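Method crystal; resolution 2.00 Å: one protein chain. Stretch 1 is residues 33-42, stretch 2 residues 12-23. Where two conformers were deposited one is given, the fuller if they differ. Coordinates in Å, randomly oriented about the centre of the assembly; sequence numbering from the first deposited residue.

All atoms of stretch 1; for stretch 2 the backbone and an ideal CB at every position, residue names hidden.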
ATOM      1  N   LYS A  33       8.124   1.632   5.512  1.00 39.03           N
ATOM      2  CA  LYS A  33       7.617   2.989   5.306  1.00 41.25           C
ATOM      3  C   LYS A  33       6.478   2.902   4.302  1.00 40.75           C
ATOM      4  O   LYS A  33       6.592   2.160   3.294  1.00 41.52           O
ATOM      5  CB  LYS A  33       8.720   3.903   4.762  1.00 41.75           C
ATOM      6  CG  LYS A  33       8.451   5.403   4.899  1.00 43.83           C
ATOM      7  CD  LYS A  33       9.535   6.237   4.160  1.00 49.96           C
ATOM      8  CE  LYS A  33       9.192   7.774   4.027  1.00 55.56           C
ATOM      9  NZ  LYS A  33       8.992   8.562   5.312  1.00 60.17           N
ATOM     10  N   VAL A  34       5.385   3.573   4.649  1.00 39.58           N
ATOM     11  CA  VAL A  34       4.250   3.796   3.790  1.00 39.77           C
ATOM     12  C   VAL A  34       3.806   5.277   3.795  1.00 39.84           C
ATOM     13  O   VAL A  34       3.524   5.908   4.864  1.00 40.50           O
ATOM     14  CB  VAL A  34       3.108   2.945   4.144  1.00 38.79           C
ATOM     15  CG1 VAL A  34       2.006   3.147   3.131  1.00 35.81           C
ATOM     16  CG2 VAL A  34       3.492   1.473   4.050  1.00 42.87           C
ATOM     17  N   ASP A  35       3.788   5.868   2.600  1.00 38.64           N
ATOM     18  CA  ASP A  35       3.198   7.201   2.479  1.00 37.05           C
ATOM     19  C   ASP A  35       2.087   7.146   1.448  1.00 35.29           C
ATOM     20  O   ASP A  35       2.280   6.627   0.321  1.00 34.54           O
ATOM     21  CB  ASP A  35       4.262   8.165   2.021  1.00 38.13           C
ATOM     22  CG  ASP A  35       5.277   8.455   3.111  1.00 40.45           C
ATOM     23  OD1 ASP A  35       6.454   8.605   2.750  1.00 41.84           O
ATOM     24  OD2 ASP A  35       4.973   8.588   4.325  1.00 42.63           O
ATOM     25  N   VAL A  36       0.970   7.758   1.792  1.00 34.46           N
ATOM     26  CA  VAL A  36      -0.226   7.723   0.956  1.00 33.92           C
ATOM     27  C   VAL A  36      -0.546   9.101   0.478  1.00 33.70           C
ATOM     28  O   VAL A  36      -0.415  10.053   1.245  1.00 35.44           O
ATOM     29  CB  VAL A  36      -1.408   7.197   1.678  1.00 33.79           C
ATOM     30  CG1 VAL A  36      -1.264   5.705   1.914  1.00 38.39           C
ATOM     31  CG2 VAL A  36      -1.575   7.984   3.084  1.00 39.16           C
ATOM     32  N   THR A  37      -1.123   9.173  -0.693  1.00 34.22           N
ATOM     33  CA  THR A  37      -1.559  10.448  -1.316  1.00 35.24           C
ATOM     34  C   THR A  37      -2.941  10.370  -1.841  1.00 35.31           C
ATOM     35  O   THR A  37      -3.282   9.567  -2.750  1.00 32.96           O
ATOM     36  CB  THR A  37      -0.560  10.933  -2.404  1.00 34.93           C
ATOM     37  OG1 THR A  37       0.723  11.094  -1.770  1.00 34.75           O
ATOM     38  CG2 THR A  37      -0.977  12.315  -2.891  1.00 37.16           C
ATOM     39  N   PHE A  38      -3.798  11.158  -1.208  1.00 34.92           N
ATOM     40  CA  PHE A  38      -5.248  11.159  -1.551  1.00 35.12           C
ATOM     41  C   PHE A  38      -5.461  11.634  -3.015  1.00 33.99           C
ATOM     42  O   PHE A  38      -6.196  11.008  -3.789  1.00 34.45           O
ATOM     43  CB  PHE A  38      -6.100  11.999  -0.518  1.00 37.09           C
ATOM     44  CG  PHE A  38      -7.636  12.137  -0.864  1.00 36.16           C
ATOM     45  CD1 PHE A  38      -8.112  13.204  -1.617  1.00 43.04           C
ATOM     46  CD2 PHE A  38      -8.548  11.108  -0.514  1.00 39.08           C
ATOM     47  CE1 PHE A  38      -9.504  13.319  -1.988  1.00 42.58           C
ATOM     48  CE2 PHE A  38      -9.890  11.163  -0.865  1.00 34.86           C
ATOM     49  CZ  PHE A  38     -10.379  12.258  -1.628  1.00 41.85           C
ATOM     50  N   GLU A  39      -4.791  12.711  -3.394  1.00 31.49           N
ATOM     51  CA  GLU A  39      -5.043  13.305  -4.626  1.00 33.88           C
ATOM     52  C   GLU A  39      -4.821  12.308  -5.775  1.00 35.03           C
ATOM     53  O   GLU A  39      -5.579  12.271  -6.673  1.00 34.35           O
ATOM     54  CB  GLU A  39      -4.133  14.497  -4.798  1.00 34.40           C
ATOM     55  CG  GLU A  39      -4.252  15.242  -6.126  1.00 36.57           C
ATOM     56  CD  GLU A  39      -3.487  16.579  -6.080  1.00 41.54           C
ATOM     57  OE1 GLU A  39      -3.702  17.421  -7.011  1.00 44.08           O
ATOM     58  OE2 GLU A  39      -2.601  16.775  -5.148  1.00 37.98           O
ATOM     59  N   THR A  40      -3.772  11.512  -5.703  1.00 34.79           N
ATOM     60  CA  THR A  40      -3.391  10.653  -6.822  1.00 36.55           C
ATOM     61  C   THR A  40      -3.686   9.228  -6.450  1.00 36.24           C
ATOM     62  O   THR A  40      -3.265   8.360  -7.144  1.00 37.21           O
ATOM     63  CB  THR A  40      -1.925  10.817  -7.087  1.00 36.03           C
ATOM     64  OG1 THR A  40      -1.241  10.674  -5.835  1.00 36.57           O
ATOM     65  CG2 THR A  40      -1.660  12.201  -7.504  1.00 37.30           C
ATOM     66  N   ARG A  41      -4.460   9.013  -5.391  1.00 34.88           N
ATOM     67  CA  ARG A  41      -4.913   7.682  -5.024  1.00 34.95           C
ATOM     68  C   ARG A  41      -3.776   6.720  -5.099  1.00 35.71           C
ATOM     69  O   ARG A  41      -3.817   5.691  -5.781  1.00 33.27           O
ATOM     70  CB  ARG A  41      -6.008   7.247  -5.900  1.00 35.82           C
ATOM     71  CG  ARG A  41      -7.285   7.973  -5.685  1.00 36.81           C
ATOM     72  CD  ARG A  41      -8.362   7.637  -6.707  1.00 41.88           C
ATOM     73  NE  ARG A  41      -9.390   8.686  -6.645  1.00 46.35           N
ATOM     74  CZ  ARG A  41     -10.458   8.699  -7.450  1.00 49.74           C
ATOM     75  NH1 ARG A  41     -10.686   7.686  -8.306  1.00 47.31           N
ATOM     76  NH2 ARG A  41     -11.325   9.686  -7.341  1.00 44.10           N
ATOM     77  N   GLN A  42      -2.699   7.072  -4.380  1.00 36.17           N
ATOM     78  CA  GLN A  42      -1.607   6.174  -4.352  1.00 36.04           C
ATOM     79  C   GLN A  42      -0.933   5.960  -2.997  1.00 36.95           C
ATOM     80  O   GLN A  42      -1.207   6.715  -2.031  1.00 32.44           O
ATOM     81  CB  GLN A  42      -0.667   6.432  -5.511  1.00 38.53           C
ATOM     82  CG  GLN A  42      -0.039   7.748  -5.703  1.00 43.36           C
ATOM     83  CD  GLN A  42       0.805   7.851  -7.006  1.00 41.51           C
ATOM     84  OE1 GLN A  42       0.329   7.575  -8.152  1.00 47.88           O
ATOM     85  NE2 GLN A  42       1.914   8.369  -6.824  1.00 36.96           N
ATOM     86  N   UNK A  12      -9.689   4.729  -3.024  1.00 36.24           N
ATOM     87  CA  UNK A  12      -9.277   5.653  -1.994  1.00 37.13           C
ATOM     88  C   UNK A  12      -9.897   7.068  -2.224  1.00 37.64           C
ATOM     89  O   UNK A  12      -9.222   8.022  -2.618  1.00 36.72           O
ATOM     90  CB  UNK A  12      -7.749   5.729  -1.958  1.00 37.13           C
ATOM     91  N   UNK A  13     -11.215   7.161  -2.005  1.00 37.33           N
ATOM     92  CA  UNK A  13     -11.982   8.336  -2.328  1.00 38.41           C
ATOM     93  C   UNK A  13     -12.576   9.063  -1.124  1.00 36.78           C
ATOM     94  O   UNK A  13     -13.216  10.085  -1.310  1.00 37.06           O
ATOM     95  CB  UNK A  13     -13.108   7.943  -3.287  1.00 38.41           C
ATOM     96  N   UNK A  14     -12.427   8.494   0.077  1.00 35.81           N
ATOM     97  CA  UNK A  14     -13.041   9.010   1.300  1.00 35.61           C
ATOM     98  C   UNK A  14     -11.875   9.610   2.089  1.00 35.15           C
ATOM     99  O   UNK A  14     -10.716   9.125   1.929  1.00 33.03           O
ATOM    100  CB  UNK A  14     -13.786   7.930   2.087  1.00 35.61           C
ATOM    101  N   UNK A  15     -12.178  10.664   2.873  1.00 32.01           N
ATOM    102  CA  UNK A  15     -11.154  11.472   3.493  1.00 33.46           C
ATOM    103  C   UNK A  15     -10.228  10.699   4.433  1.00 35.18           C
ATOM    104  O   UNK A  15      -9.119  11.084   4.525  1.00 35.61           O
ATOM    105  CB  UNK A  15     -11.819  12.616   4.262  1.00 33.46           C
ATOM    106  N   UNK A  16     -10.717   9.621   5.114  1.00 34.81           N
ATOM    107  CA  UNK A  16      -9.878   8.883   6.024  1.00 36.02           C
ATOM    108  C   UNK A  16      -9.182   7.621   5.340  1.00 35.27           C
ATOM    109  O   UNK A  16      -8.399   6.943   5.943  1.00 33.72           O
ATOM    110  CB  UNK A  16     -10.732   8.447   7.216  1.00 36.02           C
ATOM    111  N   UNK A  17      -9.594   7.340   4.126  1.00 36.01           N
ATOM    112  CA  UNK A  17      -9.159   6.229   3.288  1.00 37.55           C
ATOM    113  C   UNK A  17      -7.663   6.165   3.148  1.00 38.69           C
ATOM    114  O   UNK A  17      -7.097   5.054   3.111  1.00 36.96           O
ATOM    115  CB  UNK A  17      -9.796   6.330   1.901  1.00 37.55           C
ATOM    116  N   UNK A  18      -6.966   7.324   3.013  1.00 39.04           N
ATOM    117  CA  UNK A  18      -5.475   7.261   3.016  1.00 38.39           C
ATOM    118  C   UNK A  18      -4.962   6.544   4.265  1.00 36.70           C
ATOM    119  O   UNK A  18      -4.047   5.710   4.185  1.00 35.45           O
ATOM    120  CB  UNK A  18      -4.874   8.666   2.948  1.00 38.39           C
ATOM    121  N   UNK A  19      -5.566   6.848   5.399  1.00 34.35           N
ATOM    122  CA  UNK A  19      -5.096   6.260   6.631  1.00 36.16           C
ATOM    123  C   UNK A  19      -5.480   4.802   6.803  1.00 35.35           C
ATOM    124  O   UNK A  19      -4.692   4.002   7.337  1.00 35.71           O
ATOM    125  CB  UNK A  19      -5.630   7.069   7.815  1.00 36.16           C
ATOM    126  N   UNK A  20      -6.603   4.454   6.247  1.00 34.57           N
ATOM    127  CA  UNK A  20      -7.079   3.116   6.247  1.00 35.07           C
ATOM    128  C   UNK A  20      -6.049   2.277   5.530  1.00 34.56           C
ATOM    129  O   UNK A  20      -5.720   1.169   5.982  1.00 36.55           O
ATOM    130  CB  UNK A  20      -8.462   3.009   5.601  1.00 35.07           C
ATOM    131  N   UNK A  21      -5.553   2.784   4.428  1.00 35.20           N
ATOM    132  CA  UNK A  21      -4.659   2.048   3.510  1.00 34.81           C
ATOM    133  C   UNK A  21      -3.275   1.959   4.127  1.00 36.17           C
ATOM    134  O   UNK A  21      -2.701   0.886   4.208  1.00 37.46           O
ATOM    135  CB  UNK A  21      -4.589   2.724   2.139  1.00 34.81           C
ATOM    136  N   UNK A  22      -2.800   3.086   4.669  1.00 35.56           N
ATOM    137  CA  UNK A  22      -1.563   3.217   5.267  1.00 33.03           C
ATOM    138  C   UNK A  22      -1.509   2.180   6.398  1.00 35.17           C
ATOM    139  O   UNK A  22      -0.563   1.398   6.445  1.00 38.37           O
ATOM    140  CB  UNK A  22      -1.337   4.652   5.748  1.00 33.03           C
ATOM    141  N   UNK A  23      -2.463   2.196   7.321  1.00 35.77           N
ATOM    142  CA  UNK A  23      -2.510   1.232   8.418  1.00 38.13           C
ATOM    143  C   UNK A  23      -2.413  -0.224   7.931  1.00 38.57           C
ATOM    144  O   UNK A  23      -1.532  -0.994   8.376  1.00 35.96           O
ATOM    145  CB  UNK A  23      -3.802   1.424   9.215  1.00 38.13           C
TER

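Position 12 sits beside the hairpin turn of stretch 1. Its CA-to-CB bond points sideways, with the ideal CB 4.4 Å from R41 CG, and beyond it lie the backbone oxygens of T37 and Q42, whose residues pair with each other. A long, flexible apolar chain could reach there; a short one would leave space. The residue is M12, its SD 3.6 Å from T37 O and its CE 3.4 Å from Q42 O. Its backbone works too: M12 O lies 3.6 Å from R41 CG, and a water joins M12 O, by a weak bond, to F38 O and R41 NE.

Position 13 also points sideways, with the ideal CB 4.8 Å from R41 NH2 and 5.2 Å from F38 CE2. The setting is loose, and a small polar, acidic or branched side chain would fit. T13 is found. Its CG2 lies over one face of the R41 guanidinium, 3.8 Å from NH2, while the backbone T13 C meets the edge of the F38 ring, 3.4 Å from CE2.

Positions 14, 15 and 16 point away, and stretch 1 places few demands on their side chains. The backbone of 14 still matters, since its O lies 3.6 Å from F38 CE2. The residues are C14, S15 and A16. A type I turn from 14 to 17 is closed by a backbone hydrogen bond, 3.0 Å from the N of 17 to C14 O.

Position 17 points sideways, its ideal CB 5.5 Å from F38 CD2, so stretch 1 selects little here. C17 answers the loop instead: its SG forms a disulfide with C14 SG at 2.0 Å, tying together the ends of the turn.

Position 18 faces the strand squarely. Its ideal CB is a tight 3.4 Å from V36 CG2 and 5.0 Å from F38 CB, which favours a compact apolar residue such as alanine, valine or proline. P18 fills it. Its CB packs 3.6 Å from V36 CG2, and its CG lies 3.7 Å from F38 CB and at the ring edge. Proline's missing amide hydrogen costs little this early in a helix.

Positions 19 and 20 offer stretch 1 no side-chain contact, so many residues would serve; they are I19 and T20.

Position 21 points toward the strand, its ideal CB 4.5 Å from V36 CG1. Valine, isoleucine or leucine would suit. V21 makes a modest apolar contact, CG1 to V36 CG1 at 4.3 Å.

Position 22 starts sideways, its ideal CB 4.0 Å from V36 CG1 and 4.5 Å from V34 CG1. Farther out wait V34 O and the carboxylate of D35, so a long chain with an apolar stem and a donor at its tip is attractive; lysine or arginine would qualify. K22 lays CB 4.0 Å from V36 CG1 and donates a very short hydrogen bond, NZ to V34 O at 2.4 Å. D35 OD2, 4.3 Å from K22 NZ, is near but beyond a salt bridge.

Position 23 points away, leaving the choice open; it is K23.

Stretch 2, residues 12-23: MTCSACPITVKK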
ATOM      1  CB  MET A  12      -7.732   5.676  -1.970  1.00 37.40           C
ATOM      2  CG  MET A  12      -7.087   6.349  -0.777  0.50 39.02           C
ATOM      3  SD  MET A  12      -5.641   7.293  -1.225  0.50 36.08           S
ATOM      4  CE  MET A  12      -4.526   5.925  -1.623  0.50 36.79           C
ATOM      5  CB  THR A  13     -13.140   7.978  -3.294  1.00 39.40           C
ATOM      6  OG1 THR A  13     -14.021   6.981  -2.681  1.00 44.28           O
ATOM      7  CG2 THR A  13     -12.571   7.413  -4.571  1.00 38.82           C
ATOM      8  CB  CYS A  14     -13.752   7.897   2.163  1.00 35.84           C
ATOM      9  SG  CYS A  14     -12.709   6.842   3.205  1.00 39.31           S
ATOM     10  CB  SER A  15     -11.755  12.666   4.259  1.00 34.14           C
ATOM     11  OG  SER A  15     -12.367  12.125   5.334  1.00 32.26           O
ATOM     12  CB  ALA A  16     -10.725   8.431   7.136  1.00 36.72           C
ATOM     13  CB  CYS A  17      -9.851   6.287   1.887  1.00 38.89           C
ATOM     14  SG  CYS A  17     -11.618   5.728   1.885  1.00 43.76           S
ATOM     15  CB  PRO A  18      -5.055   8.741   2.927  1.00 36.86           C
ATOM     16  CG  PRO A  18      -6.173   9.293   2.050  1.00 40.91           C
ATOM     17  CD  PRO A  18      -7.438   8.698   2.723  1.00 40.12           C
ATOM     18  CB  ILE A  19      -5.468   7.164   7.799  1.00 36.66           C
ATOM     19  CG1 ILE A  19      -4.549   8.442   7.715  1.00 40.58           C
ATOM     20  CG2 ILE A  19      -5.396   6.393   9.132  1.00 38.24           C
ATOM     21  CD1 ILE A  19      -4.420   9.226   8.936  1.00 45.00           C
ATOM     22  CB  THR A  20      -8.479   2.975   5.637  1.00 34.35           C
ATOM     23  OG1 THR A  20      -9.488   3.598   6.462  1.00 31.40           O
ATOM     24  CG2 THR A  20      -8.882   1.441   5.577  1.00 36.19           C
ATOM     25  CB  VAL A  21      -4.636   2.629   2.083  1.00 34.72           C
ATOM     26  CG1 VAL A  21      -3.346   1.963   1.180  1.00 34.93           C
ATOM     27  CG2 VAL A  21      -6.082   2.584   1.346  1.00 36.34           C
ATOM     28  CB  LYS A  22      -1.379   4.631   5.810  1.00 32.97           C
ATOM     29  CG  LYS A  22       0.033   4.895   6.486  1.00 33.89           C
ATOM     30  CD  LYS A  22       0.157   6.409   6.776  1.00 40.31           C
ATOM     31  CE  LYS A  22       1.503   7.058   6.814  1.00 44.48           C
ATOM     32  NZ  LYS A  22       2.720   6.205   7.068  1.00 45.88           N
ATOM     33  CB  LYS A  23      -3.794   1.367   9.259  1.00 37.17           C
ATOM     34  CG  LYS A  23      -3.818   2.665  10.043  1.00 43.64           C
ATOM     35  CD  LYS A  23      -4.761   2.697  11.278  1.00 50.44           C
ATOM     36  CE  LYS A  23      -4.814   4.184  11.909  1.00 52.36           C
ATOM     37  NZ  LYS A  23      -6.155   4.506  12.515  1.00 54.00           N
TER
HETATM   38  O   HOH W   1      -8.882  10.759  -4.514  1.00 40.68           O
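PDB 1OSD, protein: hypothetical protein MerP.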